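Side-chain contacts in small S protein (Podospora anserina, PDB 2WVO), which governs heterokaryon incompatibility, triggering a lethal reaction when it meets the prion form of the incompatible allele's product in a fused cell: residues N186-V191 and A195-L200; F5-G10 and E86-F91. All coordinates share one frame; numbering follows the deposited sequence.

Contact 1: residues N186-V191 and A195-L200; sequences NEIEEV and ASLTIL
Val191 and Leu197 bring the two backbones closest, their CA atoms 6.8 Å apart, where the chain leaves helix 177-187, folds back through a type I beta turn from Ile188 to Val191 and soon enters helix 194-204. This is a tight connection between consecutive helices in the mainly helical globular domain of the HeLo family. The turn is closed by a hydrogen bond of 3.3 Å from Val191 N to Ile188 O. It directs Ile188 and Val191, the first and last residues of the turn, toward the following helix, whereas Glu189 points away. Val191 does most of the touching. Its CG2 lies anti to the backbone N, which carries this methyl to the Ser196 CB, 3.5 Å away. The same CG2 lies 3.8 Å from Leu197 CG, the two side chains meeting at a slant. Val191 CG1, the other branch, rests 3.9 Å from Leu197 CD2. The contact between the two segments is therefore apolar. Ser196 OG bonds instead to Asp193 OD1, and Lys218 NZ bonds to the carbonyl oxygens of both Ile188 and Val191, tying helix 209-218 to the turn. Met211 of that helix touches both Ile188 and Leu200. Ile188 has a chi1 of -125°, away from a staggered position, and the Ile188 and Leu200 side chains slide past each other in opposite directions. Both Ile188 CG1 and Ile188 CD1 come within 3.7 Å of a single methyl, Leu200 CD1.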
ATOM      1  N   ASN A 186       4.370 -24.894 -19.473  1.00 69.67           N
ATOM      2  CA  ASN A 186       4.529 -26.145 -18.718  1.00 70.44           C
ATOM      3  C   ASN A 186       3.562 -26.293 -17.540  1.00 70.64           C
ATOM      4  O   ASN A 186       3.123 -27.404 -17.235  1.00 70.64           O
ATOM      5  CB  ASN A 186       5.969 -26.302 -18.211  1.00 70.53           C
ATOM      6  CG  ASN A 186       6.984 -26.345 -19.329  1.00 71.83           C
ATOM      7  OD1 ASN A 186       6.726 -26.891 -20.409  1.00 73.19           O
ATOM      8  ND2 ASN A 186       8.162 -25.778 -19.075  1.00 73.37           N
ATOM      9  N   GLU A 187       3.247 -25.175 -16.881  1.00 71.04           N
ATOM     10  CA  GLU A 187       2.313 -25.141 -15.746  1.00 71.51           C
ATOM     11  C   GLU A 187       0.927 -25.681 -16.088  1.00 72.37           C
ATOM     12  O   GLU A 187       0.231 -26.221 -15.222  1.00 72.55           O
ATOM     13  CB  GLU A 187       2.149 -23.707 -15.231  1.00 71.42           C
ATOM     14  CG  GLU A 187       3.335 -23.177 -14.447  1.00 70.90           C
ATOM     15  CD  GLU A 187       3.312 -21.667 -14.270  1.00 70.81           C
ATOM     16  OE1 GLU A 187       2.246 -21.035 -14.493  1.00 70.12           O
ATOM     17  OE2 GLU A 187       4.369 -21.112 -13.910  1.00 66.92           O
ATOM     18  N   ILE A 188       0.550 -25.535 -17.356  1.00 73.09           N
ATOM     19  CA  ILE A 188      -0.827 -25.685 -17.798  1.00 74.04           C
ATOM     20  C   ILE A 188      -1.072 -26.977 -18.600  1.00 74.70           C
ATOM     21  O   ILE A 188      -2.213 -27.277 -18.975  1.00 74.72           O
ATOM     22  CB  ILE A 188      -1.255 -24.402 -18.582  1.00 74.09           C
ATOM     23  CG1 ILE A 188      -2.522 -23.800 -17.978  1.00 75.11           C
ATOM     24  CG2 ILE A 188      -1.357 -24.627 -20.096  1.00 73.73           C
ATOM     25  CD1 ILE A 188      -2.648 -22.301 -18.209  1.00 76.52           C
ATOM     26  N   GLU A 189      -0.004 -27.746 -18.836  1.00 75.24           N
ATOM     27  CA  GLU A 189      -0.080 -28.966 -19.653  1.00 75.95           C
ATOM     28  C   GLU A 189      -0.967 -30.072 -19.059  1.00 76.16           C
ATOM     29  O   GLU A 189      -1.428 -30.951 -19.784  1.00 76.13           O
ATOM     30  CB  GLU A 189       1.322 -29.501 -19.977  1.00 75.93           C
ATOM     31  CG  GLU A 189       2.070 -30.138 -18.807  1.00 76.33           C
ATOM     32  CD  GLU A 189       3.552 -30.370 -19.102  1.00 76.51           C
ATOM     33  OE1 GLU A 189       3.935 -30.472 -20.290  1.00 76.31           O
ATOM     34  OE2 GLU A 189       4.339 -30.449 -18.134  1.00 77.56           O
ATOM     35  N   GLU A 190      -1.214 -30.005 -17.752  1.00 76.59           N
ATOM     36  CA  GLU A 190      -2.015 -31.009 -17.039  1.00 76.69           C
ATOM     37  C   GLU A 190      -3.529 -30.754 -17.060  1.00 76.68           C
ATOM     38  O   GLU A 190      -4.318 -31.667 -16.792  1.00 76.69           O
ATOM     39  CB  GLU A 190      -1.522 -31.150 -15.594  1.00 76.95           C
ATOM     40  CG  GLU A 190      -0.486 -32.247 -15.392  1.00 77.25           C
ATOM     41  CD  GLU A 190      -1.088 -33.638 -15.492  1.00 78.10           C
ATOM     42  OE1 GLU A 190      -2.206 -33.845 -14.966  1.00 77.85           O
ATOM     43  OE2 GLU A 190      -0.442 -34.525 -16.097  1.00 78.03           O
ATOM     44  N   VAL A 191      -3.935 -29.523 -17.361  1.00 76.57           N
ATOM     45  CA  VAL A 191      -5.362 -29.214 -17.500  1.00 76.65           C
ATOM     46  C   VAL A 191      -5.807 -29.331 -18.968  1.00 76.64           C
ATOM     47  O   VAL A 191      -5.292 -28.620 -19.855  1.00 76.83           O
ATOM     48  CB  VAL A 191      -5.758 -27.851 -16.835  1.00 76.64           C
ATOM     49  CG1 VAL A 191      -4.704 -26.779 -17.067  1.00 76.70           C
ATOM     50  CG2 VAL A 191      -7.132 -27.385 -17.304  1.00 76.85           C
ATOM     51  N   ALA A 195     -13.564 -26.383 -19.636  1.00 70.48           N
ATOM     52  CA  ALA A 195     -14.214 -25.786 -18.478  1.00 69.43           C
ATOM     53  C   ALA A 195     -13.180 -25.201 -17.517  1.00 68.85           C
ATOM     54  O   ALA A 195     -13.296 -24.046 -17.106  1.00 68.65           O
ATOM     55  CB  ALA A 195     -15.079 -26.820 -17.774  1.00 69.53           C
ATOM     56  N   SER A 196     -12.155 -25.997 -17.200  1.00 67.90           N
ATOM     57  CA  SER A 196     -11.083 -25.578 -16.301  1.00 66.93           C
ATOM     58  C   SER A 196     -10.182 -24.505 -16.906  1.00 66.16           C
ATOM     59  O   SER A 196      -9.767 -23.580 -16.215  1.00 65.85           O
ATOM     60  CB  SER A 196     -10.271 -26.790 -15.846  1.00 66.88           C
ATOM     61  OG  SER A 196     -11.025 -27.575 -14.938  1.00 67.06           O
ATOM     62  N   LEU A 197      -9.908 -24.623 -18.201  1.00 65.60           N
ATOM     63  CA  LEU A 197      -9.065 -23.662 -18.913  1.00 65.11           C
ATOM     64  C   LEU A 197      -9.687 -22.264 -18.989  1.00 64.65           C
ATOM     65  O   LEU A 197      -8.981 -21.254 -18.926  1.00 64.85           O
ATOM     66  CB  LEU A 197      -8.743 -24.180 -20.315  1.00 65.08           C
ATOM     67  CG  LEU A 197      -7.737 -25.334 -20.453  1.00 65.41           C
ATOM     68  CD1 LEU A 197      -7.789 -25.922 -21.852  1.00 65.22           C
ATOM     69  CD2 LEU A 197      -6.303 -24.893 -20.102  1.00 65.40           C
ATOM     70  N   THR A 198     -11.013 -22.227 -19.106  1.00 64.09           N
ATOM     71  CA  THR A 198     -11.774 -20.992 -19.264  1.00 63.35           C
ATOM     72  C   THR A 198     -11.854 -20.250 -17.938  1.00 63.05           C
ATOM     73  O   THR A 198     -11.772 -19.019 -17.898  1.00 62.82           O
ATOM     74  CB  THR A 198     -13.187 -21.308 -19.812  1.00 63.46           C
ATOM     75  OG1 THR A 198     -13.052 -22.038 -21.039  1.00 62.70           O
ATOM     76  CG2 THR A 198     -14.014 -20.036 -20.052  1.00 63.06           C
ATOM     77  N   ILE A 199     -12.007 -21.017 -16.859  1.00 62.77           N
ATOM     78  CA  ILE A 199     -11.994 -20.485 -15.500  1.00 62.68           C
ATOM     79  C   ILE A 199     -10.599 -19.918 -15.150  1.00 62.54           C
ATOM     80  O   ILE A 199     -10.500 -18.829 -14.581  1.00 62.08           O
ATOM     81  CB  ILE A 199     -12.465 -21.554 -14.459  1.00 62.72           C
ATOM     82  CG1 ILE A 199     -13.919 -21.995 -14.718  1.00 62.60           C
ATOM     83  CG2 ILE A 199     -12.307 -21.046 -13.040  1.00 62.56           C
ATOM     84  CD1 ILE A 199     -14.993 -20.898 -14.569  1.00 62.46           C
ATOM     85  N   LEU A 200      -9.541 -20.648 -15.522  1.00 62.30           N
ATOM     86  CA  LEU A 200      -8.159 -20.187 -15.348  1.00 62.17           C
ATOM     87  C   LEU A 200      -7.852 -18.891 -16.093  1.00 62.22           C
ATOM     88  O   LEU A 200      -7.281 -17.965 -15.512  1.00 62.44           O
ATOM     89  CB  LEU A 200      -7.150 -21.250 -15.798  1.00 62.23           C
ATOM     90  CG  LEU A 200      -6.272 -22.028 -14.813  1.00 62.21           C
ATOM     91  CD1 LEU A 200      -5.162 -22.707 -15.593  1.00 61.92           C
ATOM     92  CD2 LEU A 200      -5.677 -21.175 -13.673  1.00 60.57           C
TER

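Contact 2: residues F5-G10 and E86-F91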
ATOM      1  N   PHE A   5       6.213  -8.046   8.943  1.00 54.46           N
ATOM      2  CA  PHE A   5       7.016  -6.961   9.520  1.00 53.88           C
ATOM      3  C   PHE A   5       8.309  -7.459  10.195  1.00 53.97           C
ATOM      4  O   PHE A   5       9.380  -6.893   9.977  1.00 53.30           O
ATOM      5  CB  PHE A   5       6.163  -6.153  10.520  1.00 53.53           C
ATOM      6  CG  PHE A   5       6.797  -4.856  10.973  1.00 52.45           C
ATOM      7  CD1 PHE A   5       6.526  -3.663  10.303  1.00 51.52           C
ATOM      8  CD2 PHE A   5       7.671  -4.827  12.069  1.00 51.14           C
ATOM      9  CE1 PHE A   5       7.107  -2.458  10.717  1.00 51.40           C
ATOM     10  CE2 PHE A   5       8.262  -3.629  12.480  1.00 50.96           C
ATOM     11  CZ  PHE A   5       7.975  -2.446  11.810  1.00 51.17           C
ATOM     12  N   GLU A   6       8.197  -8.509  11.008  1.00 54.56           N
ATOM     13  CA  GLU A   6       9.349  -9.119  11.690  1.00 55.96           C
ATOM     14  C   GLU A   6      10.397  -9.626  10.700  1.00 54.69           C
ATOM     15  O   GLU A   6      11.590  -9.393  10.870  1.00 54.44           O
ATOM     16  CB  GLU A   6       8.916 -10.313  12.549  1.00 56.00           C
ATOM     17  CG  GLU A   6       8.190 -10.011  13.834  1.00 58.32           C
ATOM     18  CD  GLU A   6       7.847 -11.309  14.564  1.00 59.55           C
ATOM     19  OE1 GLU A   6       8.801 -11.999  15.032  1.00 62.56           O
ATOM     20  OE2 GLU A   6       6.632 -11.653  14.633  1.00 63.43           O
ATOM     21  N   ILE A   7       9.927 -10.345   9.685  1.00 54.33           N
ATOM     22  CA  ILE A   7      10.773 -10.849   8.590  1.00 53.99           C
ATOM     23  C   ILE A   7      11.554  -9.731   7.888  1.00 53.65           C
ATOM     24  O   ILE A   7      12.778  -9.837   7.733  1.00 53.62           O
ATOM     25  CB  ILE A   7       9.938 -11.665   7.570  1.00 54.03           C
ATOM     26  CG1 ILE A   7       9.410 -12.936   8.249  1.00 54.62           C
ATOM     27  CG2 ILE A   7      10.754 -11.987   6.295  1.00 53.12           C
ATOM     28  CD1 ILE A   7       7.983 -13.265   7.871  1.00 55.94           C
ATOM     29  N   VAL A   8      10.855  -8.660   7.502  1.00 53.13           N
ATOM     30  CA  VAL A   8      11.504  -7.492   6.882  1.00 53.19           C
ATOM     31  C   VAL A   8      12.520  -6.805   7.820  1.00 53.19           C
ATOM     32  O   VAL A   8      13.533  -6.261   7.357  1.00 53.12           O
ATOM     33  CB  VAL A   8      10.472  -6.451   6.371  1.00 53.25           C
ATOM     34  CG1 VAL A   8      11.173  -5.220   5.766  1.00 53.21           C
ATOM     35  CG2 VAL A   8       9.527  -7.083   5.352  1.00 52.97           C
ATOM     36  N   ALA A   9      12.237  -6.835   9.127  1.00 52.94           N
ATOM     37  CA  ALA A   9      13.135  -6.295  10.150  1.00 52.75           C
ATOM     38  C   ALA A   9      14.427  -7.115  10.329  1.00 52.73           C
ATOM     39  O   ALA A   9      15.375  -6.635  10.954  1.00 53.12           O
ATOM     40  CB  ALA A   9      12.398  -6.163  11.495  1.00 52.76           C
ATOM     41  N   GLY A  10      14.467  -8.331   9.777  1.00 52.16           N
ATOM     42  CA  GLY A  10      15.624  -9.231   9.936  1.00 51.48           C
ATOM     43  C   GLY A  10      16.793  -8.974   8.994  1.00 51.09           C
ATOM     44  O   GLY A  10      16.967  -7.858   8.495  1.00 51.18           O
ATOM     45  N   GLU A  86       8.740  -4.999  -0.247  1.00 40.81           N
ATOM     46  CA  GLU A  86       7.469  -4.297  -0.473  1.00 41.30           C
ATOM     47  C   GLU A  86       6.267  -5.263  -0.495  1.00 40.96           C
ATOM     48  O   GLU A  86       5.215  -4.949   0.046  1.00 41.10           O
ATOM     49  CB  GLU A  86       7.519  -3.312  -1.697  1.00 41.34           C
ATOM     50  CG  GLU A  86       6.755  -1.945  -1.375  1.00 41.45           C
ATOM     51  CD  GLU A  86       6.997  -0.789  -2.342  1.00 42.58           C
ATOM     52  OE1 GLU A  86       6.068   0.035  -2.583  1.00 50.13           O
ATOM     53  OE2 GLU A  86       8.107  -0.648  -2.861  1.00 43.43           O
ATOM     54  N   ILE A  87       6.441  -6.445  -1.079  1.00 41.05           N
ATOM     55  CA  ILE A  87       5.403  -7.477  -1.068  1.00 41.11           C
ATOM     56  C   ILE A  87       5.042  -7.926   0.359  1.00 41.48           C
ATOM     57  O   ILE A  87       3.860  -8.108   0.687  1.00 41.59           O
ATOM     58  CB  ILE A  87       5.790  -8.702  -1.940  1.00 41.24           C
ATOM     59  CG1 ILE A  87       5.799  -8.322  -3.422  1.00 40.34           C
ATOM     60  CG2 ILE A  87       4.848  -9.892  -1.691  1.00 40.64           C
ATOM     61  CD1 ILE A  87       6.402  -9.389  -4.339  1.00 40.76           C
ATOM     62  N   LEU A  88       6.059  -8.086   1.198  1.00 41.04           N
ATOM     63  CA  LEU A  88       5.867  -8.447   2.597  1.00 41.37           C
ATOM     64  C   LEU A  88       5.120  -7.352   3.385  1.00 41.27           C
ATOM     65  O   LEU A  88       4.253  -7.652   4.217  1.00 41.55           O
ATOM     66  CB  LEU A  88       7.232  -8.728   3.224  1.00 40.89           C
ATOM     67  CG  LEU A  88       7.791 -10.108   3.622  1.00 41.74           C
ATOM     68  CD1 LEU A  88       6.921 -11.338   3.374  1.00 39.19           C
ATOM     69  CD2 LEU A  88       9.203 -10.299   3.101  1.00 37.46           C
ATOM     70  N   LEU A  89       5.471  -6.094   3.119  1.00 41.20           N
ATOM     71  CA  LEU A  89       4.808  -4.922   3.697  1.00 41.78           C
ATOM     72  C   LEU A  89       3.341  -4.823   3.306  1.00 41.56           C
ATOM     73  O   LEU A  89       2.503  -4.350   4.075  1.00 41.68           O
ATOM     74  CB  LEU A  89       5.557  -3.650   3.290  1.00 41.98           C
ATOM     75  CG  LEU A  89       6.544  -3.011   4.293  1.00 43.37           C
ATOM     76  CD1 LEU A  89       7.073  -3.943   5.376  1.00 43.80           C
ATOM     77  CD2 LEU A  89       7.687  -2.328   3.568  1.00 44.12           C
ATOM     78  N   LEU A  90       3.054  -5.296   2.107  1.00 41.73           N
ATOM     79  CA  LEU A  90       1.707  -5.420   1.570  1.00 42.22           C
ATOM     80  C   LEU A  90       0.858  -6.430   2.355  1.00 41.61           C
ATOM     81  O   LEU A  90      -0.311  -6.183   2.647  1.00 41.51           O
ATOM     82  CB  LEU A  90       1.853  -5.845   0.107  1.00 42.59           C
ATOM     83  CG  LEU A  90       0.773  -5.877  -0.945  1.00 44.28           C
ATOM     84  CD1 LEU A  90       0.174  -4.469  -1.148  1.00 47.25           C
ATOM     85  CD2 LEU A  90       1.382  -6.404  -2.252  1.00 42.61           C
ATOM     86  N   PHE A  91       1.445  -7.573   2.690  1.00 41.28           N
ATOM     87  CA  PHE A  91       0.773  -8.556   3.540  1.00 41.75           C
ATOM     88  C   PHE A  91       0.605  -8.050   4.975  1.00 41.63           C
ATOM     89  O   PHE A  91      -0.407  -8.302   5.605  1.00 42.27           O
ATOM     90  CB  PHE A  91       1.529  -9.897   3.527  1.00 41.68           C
ATOM     91  CG  PHE A  91       1.186 -10.776   2.349  1.00 42.36           C
ATOM     92  CD1 PHE A  91       2.047 -10.877   1.263  1.00 41.29           C
ATOM     93  CD2 PHE A  91      -0.009 -11.500   2.325  1.00 42.26           C
ATOM     94  CE1 PHE A  91       1.733 -11.699   0.173  1.00 41.95           C
ATOM     95  CE2 PHE A  91      -0.324 -12.315   1.241  1.00 40.80           C
ATOM     96  CZ  PHE A  91       0.549 -12.411   0.161  1.00 41.19           C
TER
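Leu88 packs against Val8 and Ile7 between two helices that run nearly antiparallel: the axes of segments 5-9 and 86-91 come within 9.3 Å and their directions differ by 154°. The CA atoms of Val8 and Leu88, the nearest pair, are 7.1 Å apart. Leu88 can be followed outward from its backbone. Its CB already bears on the other helix, 3.5 Å from Val8 CG2. One bond further, Leu88 CG is 3.9 Å from the same methyl. The leucine and valine side chains slide past one another with their directions opposed. At the tip, Leu88 CD2 bridges two residues, lying 3.9 Å from both Val8 CG2 and Ile7 CG2, and the Ile7 and Leu88 side chains cross at about a right angle. A chi2 of 0° places Leu88 CD1 eclipsed with CA, an unfavourable torsion that makes the exact position of the tip less certain at 2.30 Å resolution. Val8 CG2 can serve this patch because CG1 takes the position anti to the backbone N (chi1 178°), leaving CG2 beside that nitrogen. Val8 CG2 is also 4.0 Å from Leu89 CD1, so one methyl touches two successive leucines. Around this patch, Leu17 and Cys21 of helix 14-23 pack on Leu88, and helix 153-172 meets Glu86, Ile87 and Leu90. The second subunit adjoins the pair: Phe5 of that subunit stacks on Phe5 of this chain and packs on Val8, and its Arg100 forms a salt bridge with Glu86 of helix 75-104.

Contacts 1 and 2 lie on opposite sides of the chain's centre, about 32 Å apart between their centres, and hold no helix in common. Both are apolar and bury similar surface, 223 and 224 Å², but they are built differently. Contact 1 joins elements only a few residues apart in sequence, and all five of its touching residues are buried. Contact 2 brings together segments 76 residues apart in sequence and is only partly buried, two of its four touching residues being buried. Their surroundings differ: no other chain of the assembly touches 186-191 or 195-200, whereas 5-10 and 86-91 both meet the second subunit of the homodimer, through stacked phenyl rings and an ionic pair respectively.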